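Local structure of (R)-specific enoyl-CoA hydratase (Pseudomonas aeruginosa, 5CPG) at residues A[117-120]-A[126-129]; A[68-73]-A[101-106]; A[29-34]-A[60-65]. The protein catalyses the (R)-specific hydration of trans-2-enoyl-CoA to (R)-3-hydroxyacyl-CoA. All coordinates share one frame; numbering follows the deposited sequence.

Interaction 1. Residues A[117-120]-A[126-129]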
loop_
_atom_site.group_PDB
_atom_site.type_symbol
_atom_site.label_atom_id
_atom_site.label_comp_id
_atom_site.label_asym_id
_atom_site.label_seq_id
_atom_site.Cartn_x
_atom_site.Cartn_y
_atom_site.Cartn_z
ATOM N N ALA A 117 -9.115 -5.370 13.104
ATOM C CA ALA A 117 -9.931 -5.334 11.903
ATOM C C ALA A 117 -9.622 -4.013 11.184
ATOM O O ALA A 117 -9.412 -3.008 11.851
ATOM C CB ALA A 117 -11.411 -5.417 12.240
ATOM N N THR A 118 -9.550 -4.026 9.853
ATOM C CA THR A 118 -9.174 -2.823 9.100
ATOM C C THR A 118 -10.155 -2.662 7.951
ATOM O O THR A 118 -10.026 -3.303 6.925
ATOM C CB THR A 118 -7.709 -2.897 8.574
ATOM O OG1 THR A 118 -7.584 -4.033 7.711
ATOM C CG2 THR A 118 -6.724 -3.070 9.730
ATOM N N ARG A 119 -11.196 -1.844 8.141
ATOM C CA ARG A 119 -12.250 -1.701 7.149
ATOM C C ARG A 119 -12.182 -0.306 6.553
ATOM O O ARG A 119 -11.782 0.628 7.260
ATOM C CB ARG A 119 -13.639 -1.915 7.784
ATOM C CG ARG A 119 -13.722 -3.217 8.625
ATOM C CD ARG A 119 -14.907 -3.188 9.601
ATOM N NE ARG A 119 -14.873 -4.366 10.502
ATOM C CZ ARG A 119 -14.905 -4.318 11.834
ATOM N NH1 ARG A 119 -15.021 -3.166 12.486
ATOM N NH2 ARG A 119 -14.873 -5.450 12.528
ATOM N N VAL A 120 -12.584 -0.174 5.300
ATOM C CA VAL A 120 -12.589 1.155 4.666
ATOM C C VAL A 120 -13.946 1.355 4.017
ATOM O O VAL A 120 -14.441 0.488 3.293
ATOM C CB VAL A 120 -11.498 1.330 3.574
ATOM C CG1 VAL A 120 -11.495 2.799 3.079
ATOM C CG2 VAL A 120 -10.137 0.958 4.119
ATOM N N LYS A 126 -20.691 2.670 1.900
ATOM C CA LYS A 126 -20.443 1.375 1.286
ATOM C C LYS A 126 -19.019 0.922 1.642
ATOM O O LYS A 126 -18.098 1.721 1.598
ATOM C CB LYS A 126 -20.603 1.464 -0.225
ATOM C CG LYS A 126 -22.056 1.709 -0.638
ATOM C CD LYS A 126 -22.877 0.437 -0.437
ATOM C CE LYS A 126 -24.340 0.629 -0.856
ATOM N NZ LYS A 126 -25.201 1.303 0.167
ATOM N N GLN A 127 -18.828 -0.343 1.977
ATOM C CA GLN A 127 -17.457 -0.799 2.288
ATOM C C GLN A 127 -16.629 -1.004 1.002
ATOM O O GLN A 127 -17.046 -1.681 0.071
ATOM C CB GLN A 127 -17.521 -2.085 3.133
ATOM C CG GLN A 127 -16.156 -2.556 3.635
ATOM C CD GLN A 127 -16.285 -3.603 4.728
ATOM O OE1 GLN A 127 -17.371 -4.077 4.998
ATOM N NE2 GLN A 127 -15.178 -3.944 5.371
ATOM N N VAL A 128 -15.440 -0.408 0.938
ATOM C CA VAL A 128 -14.599 -0.566 -0.243
ATOM C C VAL A 128 -13.457 -1.563 -0.018
ATOM O O VAL A 128 -12.980 -2.173 -0.952
ATOM C CB VAL A 128 -14.051 0.778 -0.710
ATOM C CG1 VAL A 128 -15.206 1.696 -1.083
ATOM C CG2 VAL A 128 -13.202 1.424 0.337
ATOM N N VAL A 129 -13.088 -1.759 1.230
ATOM C CA VAL A 129 -12.039 -2.726 1.593
ATOM C C VAL A 129 -12.391 -3.385 2.907
ATOM O O VAL A 129 -12.857 -2.741 3.841
ATOM C CB VAL A 129 -10.616 -2.038 1.710
ATOM C CG1 VAL A 129 -9.588 -2.966 2.351
ATOM C CG2 VAL A 129 -10.150 -1.625 0.385
#
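V120 and V129 form an antiparallel hydrogen-bonded pair, their CA atoms 5.0 Å apart, while the axes of the short strand pieces make an angle of 121° instead of running fully antiparallel. The bond from V120 N to V129 O, 3.0 Å, is nearly straight. In return V120 O takes two amides: V128 N at 2.7 Å and, more weakly, V129 N at 3.3 Å. Two residues of 126-129 thus stand opposite one residue of 117-120, which is a classic beta bulge, placed near the start of the second strand of the hairpin formed by 113-121 and 127-136 in the hotdog sheet. A bulge accentuates the twist of a sheet, in keeping with strand directions that depart this far from antiparallel.

The side chains follow from this register. V120 and V129 lie side by side on the sheet face turned to helix 62-73, V120 meeting I67 and V129 meeting S63, and branched valines suit such a buried strand face. The extra residue adds a third valine: V128 CG2, wedged between its own backbone N and carbonyl, packs 3.5 Å from V120 CG1. Q127 turns to the other side. With CG anti to its backbone N (chi1 -174°) and the chain extended beyond, its NE2 reaches V129 O at 3.0 Å, from the face of that carbonyl opposite to V120 N and above its plane. The same NE2 lies 3.5 Å from R119 CB. Beyond that aliphatic start, the arginine leads its guanidinium away to salt bridges with E104 and E102 on strand 98-109.

Interaction 2. Residues A[68-73]-A[101-106]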
loop_
_atom_site.group_PDB
_atom_site.type_symbol
_atom_site.label_atom_id
_atom_site.label_comp_id
_atom_site.label_asym_id
_atom_site.label_seq_id
_atom_site.Cartn_x
_atom_site.Cartn_y
_atom_site.Cartn_z
ATOM N N SER A 68 -2.476 1.518 6.806
ATOM C CA SER A 68 -1.197 1.431 7.531
ATOM C C SER A 68 -0.941 2.703 8.298
ATOM O O SER A 68 -0.390 2.655 9.405
ATOM C CB SER A 68 -0.029 1.141 6.580
ATOM O OG SER A 68 0.219 2.231 5.721
ATOM N N ALA A 69 -1.338 3.846 7.737
ATOM C CA ALA A 69 -1.108 5.128 8.439
ATOM C C ALA A 69 -2.055 5.237 9.660
ATOM O O ALA A 69 -1.667 5.794 10.701
ATOM C CB ALA A 69 -1.294 6.312 7.481
ATOM N N ALA A 70 -3.278 4.715 9.535
ATOM C CA ALA A 70 -4.213 4.734 10.674
ATOM C C ALA A 70 -3.625 3.955 11.822
ATOM O O ALA A 70 -3.680 4.365 12.967
ATOM C CB ALA A 70 -5.558 4.144 10.288
ATOM N N ILE A 71 -3.055 2.803 11.515
ATOM C CA ILE A 71 -2.525 1.948 12.576
ATOM C C ILE A 71 -1.304 2.626 13.203
ATOM O O ILE A 71 -1.148 2.736 14.426
ATOM C CB ILE A 71 -2.155 0.576 12.013
ATOM C CG1 ILE A 71 -3.426 -0.181 11.550
ATOM C CG2 ILE A 71 -1.276 -0.213 13.005
ATOM C CD1 ILE A 71 -3.088 -1.536 10.923
ATOM N N ALA A 72 -0.440 3.150 12.335
ATOM C CA ALA A 72 0.791 3.764 12.791
ATOM C C ALA A 72 0.647 5.084 13.493
ATOM O O ALA A 72 1.534 5.429 14.281
ATOM C CB ALA A 72 1.745 3.947 11.598
ATOM N N THR A 73 -0.416 5.833 13.195
ATOM C CA THR A 73 -0.542 7.176 13.792
ATOM C C THR A 73 -1.719 7.338 14.736
ATOM O O THR A 73 -1.746 8.343 15.486
ATOM C CB THR A 73 -0.628 8.309 12.717
ATOM O OG1 THR A 73 -1.835 8.230 11.954
ATOM C CG2 THR A 73 0.574 8.220 11.746
ATOM N N VAL A 101 -11.286 5.037 7.167
ATOM C CA VAL A 101 -10.719 3.812 7.704
ATOM C C VAL A 101 -11.269 3.607 9.102
ATOM O O VAL A 101 -11.245 4.534 9.935
ATOM C CB VAL A 101 -9.181 3.853 7.775
ATOM C CG1 VAL A 101 -8.668 2.638 8.518
ATOM C CG2 VAL A 101 -8.592 3.946 6.358
ATOM N N GLU A 102 -11.815 2.427 9.330
ATOM C CA GLU A 102 -12.252 2.049 10.673
ATOM C C GLU A 102 -11.370 0.920 11.189
ATOM O O GLU A 102 -11.269 -0.110 10.538
ATOM C CB GLU A 102 -13.712 1.609 10.674
ATOM C CG GLU A 102 -14.147 1.291 12.120
ATOM C CD GLU A 102 -15.483 0.569 12.255
ATOM O OE1 GLU A 102 -15.719 -0.460 11.582
ATOM O OE2 GLU A 102 -16.299 1.042 13.070
ATOM N N LEU A 103 -10.748 1.134 12.328
ATOM C CA LEU A 103 -9.922 0.096 12.955
ATOM C C LEU A 103 -10.703 -0.462 14.114
ATOM O O LEU A 103 -11.372 0.283 14.819
ATOM C CB LEU A 103 -8.595 0.656 13.466
ATOM C CG LEU A 103 -7.699 1.334 12.430
ATOM C CD1 LEU A 103 -6.430 1.807 13.122
ATOM C CD2 LEU A 103 -7.408 0.339 11.295
ATOM N N GLU A 104 -10.557 -1.754 14.377
ATOM C CA GLU A 104 -11.159 -2.294 15.597
ATOM C C GLU A 104 -10.262 -3.374 16.197
ATOM O O GLU A 104 -9.847 -4.267 15.473
ATOM C CB GLU A 104 -12.523 -2.907 15.299
ATOM C CG GLU A 104 -13.225 -3.387 16.594
ATOM C CD GLU A 104 -14.549 -4.109 16.309
ATOM O OE1 GLU A 104 -15.100 -3.956 15.195
ATOM O OE2 GLU A 104 -15.029 -4.847 17.209
ATOM N N VAL A 105 -9.997 -3.309 17.502
ATOM C CA VAL A 105 -9.179 -4.356 18.134
ATOM C C VAL A 105 -9.986 -5.665 18.228
ATOM O O VAL A 105 -11.065 -5.684 18.838
ATOM C CB VAL A 105 -8.699 -3.950 19.529
ATOM C CG1 VAL A 105 -7.964 -5.142 20.174
ATOM C CG2 VAL A 105 -7.810 -2.671 19.500
ATOM N N LEU A 106 -9.507 -6.742 17.588
ATOM C CA LEU A 106 -10.275 -7.997 17.559
ATOM C C LEU A 106 -9.799 -8.948 18.651
ATOM O O LEU A 106 -10.605 -9.610 19.312
ATOM C CB LEU A 106 -10.167 -8.711 16.201
ATOM C CG LEU A 106 -10.778 -8.080 14.955
ATOM C CD1 LEU A 106 -10.497 -8.929 13.765
ATOM C CD2 LEU A 106 -12.335 -7.894 15.128
#
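L103 points from its strand at the helix and has the largest share of the contact, with its CD1 methyl set against the backbone and side chain of A70. CG lies anti to the carbonyl carbon (chi1 -58°) and CD1 continues the extended line, which brings this methyl to 3.8 Å from both A70 CB and A70 O. The side chain of I71 crosses that of L103 at about a right angle, its CG1 resting 3.9 Å from CD1 and 4.0 Å from CD2, near the fork of the leucine. Here the central helix 62-73, the sausage of the hotdog fold, lies on the curved sheet that wraps it, and the segments cross at -51° with their axes 9.1 Å apart at closest approach. A70 faces the strand directly; its single methyl is short enough for the leucine to touch the helix backbone beside it. The same CB meets V101 CG1 at 3.9 Å, so residues two apart on the strand, both with side chains on the helix-facing side, share one alanine. Y19 of strand 16-22 also packs on A70 and V101, while T118 of the neighbouring strand flanks L103. Away from the sheet, A72 O accepts a hydrogen bond from N39 ND2 of the second subunit.

Interaction 3. Residues A[29-34]-A[60-65]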
loop_
_atom_site.group_PDB
_atom_site.type_symbol
_atom_site.label_atom_id
_atom_site.label_comp_id
_atom_site.label_asym_id
_atom_site.label_seq_id
_atom_site.Cartn_x
_atom_site.Cartn_y
_atom_site.Cartn_z
ATOM N N GLN A 29 -1.964 10.987 -8.047
ATOM C CA GLN A 29 -0.643 11.240 -8.608
ATOM C C GLN A 29 0.482 10.793 -7.645
ATOM O O GLN A 29 1.444 10.196 -8.082
ATOM C CB GLN A 29 -0.482 12.712 -8.931
ATOM C CG GLN A 29 -1.379 13.146 -10.063
ATOM C CD GLN A 29 -1.455 14.644 -10.172
ATOM O OE1 GLN A 29 -1.379 15.358 -9.170
ATOM N NE2 GLN A 29 -1.648 15.127 -11.384
ATOM N N LEU A 30 0.342 11.071 -6.351
ATOM C CA LEU A 30 1.360 10.654 -5.410
ATOM C C LEU A 30 1.451 9.119 -5.369
ATOM O O LEU A 30 2.554 8.562 -5.277
ATOM C CB LEU A 30 1.055 11.190 -3.988
ATOM C CG LEU A 30 1.223 12.699 -3.937
ATOM C CD1 LEU A 30 0.546 13.201 -2.672
ATOM C CD2 LEU A 30 2.724 13.113 -3.951
ATOM N N PHE A 31 0.309 8.422 -5.405
ATOM C CA PHE A 31 0.406 6.973 -5.259
ATOM C C PHE A 31 1.061 6.357 -6.485
ATOM O O PHE A 31 1.842 5.399 -6.368
ATOM C CB PHE A 31 -0.955 6.338 -4.997
ATOM C CG PHE A 31 -0.845 4.920 -4.544
ATOM C CD1 PHE A 31 -0.693 4.614 -3.197
ATOM C CD2 PHE A 31 -0.837 3.889 -5.463
ATOM C CE1 PHE A 31 -0.555 3.272 -2.787
ATOM C CE2 PHE A 31 -0.723 2.587 -5.052
ATOM C CZ PHE A 31 -0.583 2.279 -3.705
ATOM N N ALA A 32 0.760 6.929 -7.670
ATOM C CA ALA A 32 1.384 6.465 -8.919
ATOM C C ALA A 32 2.882 6.663 -8.840
ATOM O O ALA A 32 3.673 5.795 -9.234
ATOM C CB ALA A 32 0.834 7.217 -10.134
ATOM N N ALA A 33 3.283 7.811 -8.310
ATOM C CA ALA A 33 4.692 8.159 -8.271
ATOM C C ALA A 33 5.469 7.213 -7.385
ATOM O O ALA A 33 6.593 6.837 -7.704
ATOM C CB ALA A 33 4.897 9.601 -7.791
ATOM N N VAL A 34 4.896 6.845 -6.261
ATOM C CA VAL A 34 5.666 6.044 -5.329
ATOM C C VAL A 34 5.516 4.542 -5.639
ATOM O O VAL A 34 6.440 3.751 -5.369
ATOM C CB VAL A 34 5.266 6.374 -3.885
ATOM C CG1 VAL A 34 3.872 5.814 -3.570
ATOM C CG2 VAL A 34 6.374 5.834 -2.939
ATOM N N GLY A 60 -6.314 0.537 -6.129
ATOM C CA GLY A 60 -6.890 -0.224 -5.031
ATOM C C GLY A 60 -6.044 -0.193 -3.788
ATOM O O GLY A 60 -6.568 -0.084 -2.680
ATOM N N MET A 61 -4.724 -0.279 -3.966
ATOM C CA MET A 61 -3.824 -0.358 -2.832
ATOM C C MET A 61 -3.645 0.970 -2.076
ATOM O O MET A 61 -2.993 0.985 -1.042
ATOM C CB MET A 61 -2.465 -0.893 -3.305
ATOM C CG MET A 61 -1.414 -1.177 -2.250
ATOM S SD MET A 61 -1.954 -2.366 -1.011
ATOM C CE MET A 61 -1.892 -3.875 -1.982
ATOM N N LEU A 62 -4.208 2.072 -2.598
ATOM C CA LEU A 62 -4.253 3.318 -1.818
ATOM C C LEU A 62 -4.930 3.030 -0.451
ATOM O O LEU A 62 -4.500 3.554 0.586
ATOM C CB LEU A 62 -4.981 4.430 -2.580
ATOM C CG LEU A 62 -5.154 5.774 -1.827
ATOM C CD1 LEU A 62 -3.806 6.385 -1.492
ATOM C CD2 LEU A 62 -6.003 6.741 -2.639
ATOM N N SER A 63 -5.937 2.166 -0.409
ATOM C CA SER A 63 -6.530 1.861 0.883
ATOM C C SER A 63 -5.575 1.149 1.837
ATOM O O SER A 63 -5.683 1.346 3.041
ATOM C CB SER A 63 -7.781 1.008 0.719
ATOM O OG SER A 63 -8.832 1.779 0.166
ATOM N N GLY A 64 -4.658 0.319 1.309
ATOM C CA GLY A 64 -3.680 -0.323 2.181
ATOM C C GLY A 64 -2.775 0.734 2.779
ATOM O O GLY A 64 -2.420 0.674 3.923
ATOM N N ALA A 65 -2.393 1.718 1.972
ATOM C CA ALA A 65 -1.627 2.818 2.489
ATOM C C ALA A 65 -2.338 3.563 3.631
ATOM O O ALA A 65 -1.731 3.859 4.665
ATOM C CB ALA A 65 -1.274 3.793 1.342
#
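Apolar packing of one aromatic ring, that of F31, joins helix 25-35 to the N-terminal part of helix 62-73, the central helix of the hotdog fold. F31 also stands where the (R)-hydratase sequence signature, the hydratase 2 motif, begins; in this family that motif goes on to supply the catalytic aspartate and histidine. The contact therefore ties the helix that carries the start of the motif to the helix at the core of the fold.

F31 points toward 60-65. CG is anti to the backbone N (chi1 -167°), and this carries the ring across the gap between helices whose nearest CA atoms, those of F31 and L62, are 6.8 Å apart. A flat, long side chain suits the place, because it meets backbone atoms of M61 and L62 as well as side-chain carbons. L62 N lies over one face, offset toward the rim, 3.8 Å from F31 CZ. The same CZ approaches M61 C obliquely at 3.7 Å, and M61 CB is equally near. At the ring edge A65 CB stands 4.2 Å from CE1, a small methyl one turn along that lets the ring lie close to the helix. L62 slides past the phenyl in the opposite direction, its CD1 4.0 Å from F31 CD1. Beyond the two segments, the ring of H59 meets that of F31 with planes at about 45°, and L62 of the second subunit packs on V34.

M61 offers the ring only its first carbons. Bends at chi2 and chi3 lead its sulfur away, toward the sheet, where the side chain touches L87 and F89. G64 has no side chain to obstruct this fold-back, and M61 SD lies 4.2 Å from G64 CA.

Overall arrangement
Along the chain interaction 3 closes first, then interaction 2, then interaction 1, all within the MaoC-like hotdog domain. Helix 62-73 is the common element: its N-terminal part receives helix 25-35 in interaction 3, its later turns lie on strand 98-109 in interaction 2, and the centres of the two contacts are about 17 Å apart. Interaction 1 belongs to the same sheet as interaction 2, about 11 Å away between centres, and strands 98-109 and 113-121 are neighbours there. Interactions 1 and 3, about 16 Å apart, meet through V129 and S63. Helix 62-73 thus links the sheet to the helix bearing the start of the motif, with interactions 2 and 3 also touching the second subunit.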